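Long-range contacts in maleate cis-trans isomerase (Pseudomonas putida, PDB 4FQ5), which probably catalyses the cis-trans isomerisation of the double bond of maleate to give fumarate and works as a homodimer: residues K26-G31 and R95-G100; V179-A184 and A206-D211. The protein carries 1 engineered substitution. All coordinates share one frame; numbering follows the deposited sequence.

Interaction 1: K26-G31 and R95-G100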
loop_
_atom_site.group_PDB
_atom_site.type_symbol
_atom_site.label_atom_id
_atom_site.label_comp_id
_atom_site.label_asym_id
_atom_site.label_seq_id
_atom_site.Cartn_x
_atom_site.Cartn_y
_atom_site.Cartn_z
ATOM N N LYS A 26 -14.480 0.474 6.140
ATOM C CA LYS A 26 -15.505 -0.340 5.411
ATOM C C LYS A 26 -14.866 -1.451 4.563
ATOM O O LYS A 26 -14.128 -1.178 3.600
ATOM C CB LYS A 26 -16.391 0.557 4.558
ATOM N N VAL A 27 -15.169 -2.699 4.930
ATOM C CA VAL A 27 -14.566 -3.886 4.308
ATOM C C VAL A 27 -15.548 -4.604 3.377
ATOM O O VAL A 27 -16.695 -4.860 3.739
ATOM C CB VAL A 27 -14.050 -4.879 5.373
ATOM C CG1 VAL A 27 -13.265 -6.013 4.730
ATOM C CG2 VAL A 27 -13.187 -4.168 6.404
ATOM N N VAL A 28 -15.095 -4.922 2.171
ATOM C CA VAL A 28 -15.920 -5.651 1.218
ATOM C C VAL A 28 -15.298 -7.029 1.003
ATOM O O VAL A 28 -14.122 -7.122 0.643
ATOM C CB VAL A 28 -16.043 -4.879 -0.115
ATOM C CG1 VAL A 28 -16.834 -5.679 -1.139
ATOM C CG2 VAL A 28 -16.690 -3.519 0.113
ATOM N N ARG A 29 -16.081 -8.086 1.246
ATOM C CA ARG A 29 -15.617 -9.465 1.028
ATOM C C ARG A 29 -15.941 -9.890 -0.379
ATOM O O ARG A 29 -17.114 -10.061 -0.714
ATOM C CB ARG A 29 -16.316 -10.479 1.932
ATOM C CG ARG A 29 -16.430 -10.116 3.380
ATOM C CD ARG A 29 -16.573 -11.375 4.218
ATOM N NE ARG A 29 -16.698 -10.964 5.602
ATOM C CZ ARG A 29 -17.693 -11.298 6.412
ATOM N NH1 ARG A 29 -17.688 -10.824 7.646
ATOM N NH2 ARG A 29 -18.662 -12.120 6.014
ATOM N N VAL A 30 -14.903 -10.110 -1.176
ATOM C CA VAL A 30 -15.060 -10.518 -2.566
ATOM C C VAL A 30 -14.862 -12.027 -2.674
ATOM O O VAL A 30 -13.852 -12.556 -2.223
ATOM C CB VAL A 30 -14.045 -9.787 -3.472
ATOM C CG1 VAL A 30 -14.166 -10.255 -4.921
ATOM C CG2 VAL A 30 -14.257 -8.279 -3.374
ATOM N N GLY A 31 -15.831 -12.715 -3.268
ATOM C CA GLY A 31 -15.731 -14.161 -3.474
ATOM C C GLY A 31 -15.417 -14.456 -4.923
ATOM O O GLY A 31 -15.966 -13.814 -5.818
ATOM N N ARG A 95 -20.539 -15.628 3.633
ATOM C CA ARG A 95 -21.333 -14.385 3.469
ATOM C C ARG A 95 -20.558 -13.289 2.726
ATOM O O ARG A 95 -20.461 -12.136 3.141
ATOM C CB ARG A 95 -21.909 -13.888 4.803
ATOM C CG ARG A 95 -22.904 -14.862 5.427
ATOM C CD ARG A 95 -23.559 -14.282 6.676
ATOM N NE ARG A 95 -24.432 -13.157 6.355
ATOM C CZ ARG A 95 -25.668 -13.274 5.867
ATOM N NH1 ARG A 95 -26.199 -14.475 5.641
ATOM N NH2 ARG A 95 -26.373 -12.183 5.603
ATOM N N VAL A 96 -19.994 -13.713 1.611
ATOM C CA VAL A 96 -19.275 -12.875 0.678
ATOM C C VAL A 96 -20.251 -11.813 0.126
ATOM O O VAL A 96 -21.441 -12.095 -0.035
ATOM C CB VAL A 96 -18.673 -13.842 -0.369
ATOM C CG1 VAL A 96 -19.185 -13.609 -1.778
ATOM C CG2 VAL A 96 -17.161 -13.938 -0.231
ATOM N N ASP A 97 -19.771 -10.588 -0.098
ATOM C CA ASP A 97 -20.636 -9.480 -0.548
ATOM C C ASP A 97 -20.896 -9.471 -2.060
ATOM O O ASP A 97 -21.876 -8.884 -2.530
ATOM C CB ASP A 97 -20.068 -8.124 -0.101
ATOM C CG ASP A 97 -19.957 -8.004 1.410
ATOM O OD1 ASP A 97 -20.979 -8.203 2.097
ATOM O OD2 ASP A 97 -18.849 -7.712 1.913
ATOM N N VAL A 98 -19.991 -10.094 -2.810
ATOM C CA VAL A 98 -20.132 -10.299 -4.253
ATOM C C VAL A 98 -19.433 -11.586 -4.577
ATOM O O VAL A 98 -18.460 -11.944 -3.908
ATOM C CB VAL A 98 -19.398 -9.258 -5.134
ATOM C CG1 VAL A 98 -20.374 -8.287 -5.760
ATOM C CG2 VAL A 98 -18.241 -8.581 -4.403
ATOM N N MET A 99 -19.884 -12.234 -5.644
ATOM C CA MET A 99 -19.314 -13.496 -6.073
ATOM C C MET A 99 -19.117 -13.482 -7.581
ATOM O O MET A 99 -20.065 -13.253 -8.337
ATOM C CB MET A 99 -20.236 -14.646 -5.662
ATOM C CG MET A 99 -19.568 -16.008 -5.708
ATOM S SD MET A 99 -20.695 -17.319 -5.203
ATOM C CE MET A 99 -21.177 -16.728 -3.579
ATOM N N GLY A 100 -17.880 -13.722 -8.008
ATOM C CA GLY A 100 -17.545 -13.751 -9.425
ATOM C C GLY A 100 -17.164 -15.139 -9.895
ATOM O O GLY A 100 -16.283 -15.776 -9.326
HETATM O O HOH W 1 -18.414 -7.363 4.673
#

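Interaction 2: V179-A184 and A206-D211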
loop_
_atom_site.group_PDB
_atom_site.type_symbol
_atom_site.label_atom_id
_atom_site.label_comp_id
_atom_site.label_asym_id
_atom_site.label_seq_id
_atom_site.Cartn_x
_atom_site.Cartn_y
_atom_site.Cartn_z
ATOM N N VAL A 179 -17.871 -8.646 -33.996
ATOM C CA VAL A 179 -16.470 -8.976 -33.800
ATOM C C VAL A 179 -15.732 -8.817 -35.123
ATOM O O VAL A 179 -16.083 -9.447 -36.123
ATOM C CB VAL A 179 -16.266 -10.404 -33.241
ATOM C CG1 VAL A 179 -14.787 -10.704 -33.060
ATOM C CG2 VAL A 179 -16.992 -10.576 -31.913
ATOM N N GLY A 180 -14.718 -7.952 -35.115
ATOM C CA GLY A 180 -13.788 -7.833 -36.233
ATOM C C GLY A 180 -12.666 -8.840 -36.084
ATOM O O GLY A 180 -12.907 -10.029 -35.878
ATOM N N ASP A 181 -11.433 -8.362 -36.182
ATOM C CA ASP A 181 -10.265 -9.212 -36.010
ATOM C C ASP A 181 -10.274 -9.921 -34.662
ATOM O O ASP A 181 -10.658 -9.341 -33.647
ATOM C CB ASP A 181 -8.984 -8.386 -36.131
ATOM C CG ASP A 181 -8.463 -8.314 -37.554
ATOM O OD1 ASP A 181 -7.252 -8.550 -37.742
ATOM O OD2 ASP A 181 -9.257 -8.028 -38.479
ATOM N N TYR A 182 -9.864 -11.183 -34.668
ATOM C CA TYR A 182 -9.621 -11.903 -33.434
ATOM C C TYR A 182 -8.434 -12.832 -33.604
ATOM O O TYR A 182 -8.135 -13.265 -34.720
ATOM C CB TYR A 182 -10.877 -12.642 -32.938
ATOM C CG TYR A 182 -11.462 -13.684 -33.873
ATOM C CD1 TYR A 182 -11.022 -15.008 -33.838
ATOM C CD2 TYR A 182 -12.488 -13.354 -34.758
ATOM C CE1 TYR A 182 -11.571 -15.968 -34.677
ATOM C CE2 TYR A 182 -13.043 -14.305 -35.604
ATOM C CZ TYR A 182 -12.583 -15.607 -35.555
ATOM O OH TYR A 182 -13.130 -16.554 -36.389
ATOM N N ARG A 183 -7.745 -13.105 -32.499
ATOM C CA ARG A 183 -6.598 -14.014 -32.494
ATOM C C ARG A 183 -6.747 -15.046 -31.394
ATOM O O ARG A 183 -7.234 -14.738 -30.311
ATOM C CB ARG A 183 -5.279 -13.256 -32.283
ATOM C CG ARG A 183 -4.883 -12.300 -33.396
ATOM C CD ARG A 183 -4.213 -12.991 -34.578
ATOM N NE ARG A 183 -3.857 -12.023 -35.620
ATOM C CZ ARG A 183 -4.686 -11.589 -36.571
ATOM N NH1 ARG A 183 -5.940 -12.030 -36.633
ATOM N NH2 ARG A 183 -4.262 -10.703 -37.462
ATOM N N ALA A 184 -6.305 -16.266 -31.680
ATOM C CA ALA A 184 -6.333 -17.360 -30.727
ATOM C C ALA A 184 -4.927 -17.921 -30.590
ATOM O O ALA A 184 -4.332 -18.347 -31.581
ATOM C CB ALA A 184 -7.293 -18.440 -31.198
ATOM N N ALA A 206 -0.995 -5.062 -32.354
ATOM C CA ALA A 206 -0.468 -4.248 -33.455
ATOM C C ALA A 206 -0.634 -4.931 -34.819
ATOM O O ALA A 206 -0.841 -4.262 -35.828
ATOM C CB ALA A 206 0.997 -3.910 -33.212
ATOM N N SER A 207 -0.541 -6.260 -34.838
ATOM C CA SER A 207 -0.691 -7.029 -36.074
ATOM C C SER A 207 -2.141 -7.469 -36.325
ATOM O O SER A 207 -2.397 -8.394 -37.097
ATOM C CB SER A 207 0.264 -8.223 -36.078
ATOM O OG SER A 207 0.024 -9.069 -34.970
ATOM N N MET A 208 -3.077 -6.797 -35.660
ATOM C CA MET A 208 -4.504 -6.957 -35.908
ATOM C C MET A 208 -5.046 -5.625 -36.386
ATOM O O MET A 208 -4.493 -4.573 -36.062
ATOM C CB MET A 208 -5.243 -7.345 -34.624
ATOM C CG MET A 208 -4.908 -8.714 -34.064
ATOM S SD MET A 208 -5.631 -8.969 -32.427
ATOM C CE MET A 208 -7.382 -8.849 -32.791
ATOM N N ARG A 209 -6.131 -5.659 -37.150
ATOM C CA ARG A 209 -6.798 -4.429 -37.546
ATOM C C ARG A 209 -7.626 -3.915 -36.370
ATOM O O ARG A 209 -8.485 -4.633 -35.848
ATOM C CB ARG A 209 -7.677 -4.666 -38.770
ATOM C CG ARG A 209 -8.281 -3.397 -39.339
ATOM C CD ARG A 209 -9.150 -3.708 -40.539
ATOM N NE ARG A 209 -9.945 -2.550 -40.936
ATOM C CZ ARG A 209 -10.840 -2.554 -41.919
ATOM N NH1 ARG A 209 -11.064 -3.660 -42.618
ATOM N NH2 ARG A 209 -11.515 -1.448 -42.203
ATOM N N THR A 210 -7.354 -2.687 -35.939
ATOM C CA THR A 210 -8.060 -2.106 -34.793
ATOM C C THR A 210 -8.652 -0.724 -35.082
ATOM O O THR A 210 -9.294 -0.129 -34.215
ATOM C CB THR A 210 -7.170 -2.037 -33.530
ATOM O OG1 THR A 210 -5.987 -1.283 -33.811
ATOM C CG2 THR A 210 -6.777 -3.429 -33.054
ATOM N N ASP A 211 -8.445 -0.225 -36.298
ATOM C CA ASP A 211 -9.023 1.054 -36.712
ATOM C C ASP A 211 -10.547 0.998 -36.855
ATOM O O ASP A 211 -11.225 1.988 -36.600
ATOM C CB ASP A 211 -8.374 1.554 -38.012
ATOM C CG ASP A 211 -8.512 0.562 -39.163
ATOM O OD1 ASP A 211 -7.502 -0.082 -39.519
ATOM O OD2 ASP A 211 -9.627 0.424 -39.711
HETATM O O HOH W 2 -10.977 -5.572 -36.689
#

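Interaction 1: K26-G31 and R95-G100
Val30 pairs with Val98 and Gly31 with Met99 in parallel register, the strand axes 4.8 Å apart and 24° from parallel. Gly100 N donates to Gly31 O at 2.9 Å. Gly31 N donates to Val98 O, whose position is less sure. Just before strand 98-100 begins, Asp97 carries the pairing on with both backbone and side chain. Asp97 N donates to Arg29 O (2.8 Å). Asp97 OD2 takes Arg29 N at 2.9 Å, almost straight at 170°, on the anti side of the carboxylate. With CG beside its own backbone N (chi1 -61°), the Asp97 carboxylate reaches back toward Arg29 N. A water joins the same OD2 to Val27 O. The Arg29 chain runs extended past Asp97, and its NH2 makes a weak bond to Arg95 O. On one face of the sheet, Val30 CG2 meets Val98 CG2 side by side at 4.1 Å. Val96 CG2 packs 3.5 Å from Gly31 N. This contact joins adjacent strands of a four-stranded parallel sheet, in which strand 27-35 lies between 59-67 and 98-101. The carboxylate thus stands in for a backbone acceptor before strand 98-100 begins, and both N and O of Arg29 bond to Asp97.

Interaction 2: V179-A184 and A206-D211
The guanidinium of Arg183 has Met208 CG over one face, 3.7 Å above the plane and toward the rim. At its edge Arg183 NH2 donates to Ser207 O (3.0 Å), which lies somewhat out of the plane. NH1 bonds to Tyr182 O from above that carbonyl plane. The bend at chi2 (-81°) turns the Arg183 guanidinium back along its own strand. The Arg183 and Met208 side chains run antiparallel alongside each other, with Arg183 CG 3.5 Å from Met208 SD. Met208 bends at chi3, and its CE rests 3.4 Å from Asp181 O. The carboxylate of Asp181 meets the loop with its flat side. Arg209 N approaches Asp181 OD1 from above the plane, in a nearly straight bond of 3.2 Å (170°). A water accepts from Asp181 N and donates to Arg209 O. The guanidinium of Arg209 turns away and has Asp211 at its edge; NE bonds to OD2 within a salt bridge. Strand 178-184 is outermost in its parallel sheet within this chain, next to strand 153-158. Met208 also touches Ala155 and Val157 there, so the loop after helix 201-206 packs against both strands. Tyr182, pointing away from the loop, packs on Val169 of helix 162-174.

How the interactions relate
Interactions 1 and 2 belong to two different four-stranded parallel sheets, each with strand order 2-1-3-4, and share no element. Their centres are about 35 Å apart, on opposite sides of the chain's centre. Interaction 1 joins neighbouring strands inside a sheet and is partly buried. Backbone bonds and the Asp97 carboxylate carry it, with a valine pair on one face, and its end at Gly100 is near, not in, the maleic acid pocket. Interaction 2 is a surface contact between an outer strand and a loop. It relies on arginine, aspartate and methionine side chains and has no beta bridge. In both, an aspartate carboxylate accepts a backbone N-H and a water links the segments. Of the two, only interaction 1 is touched by the second subunit, through Arg29 and Arg95.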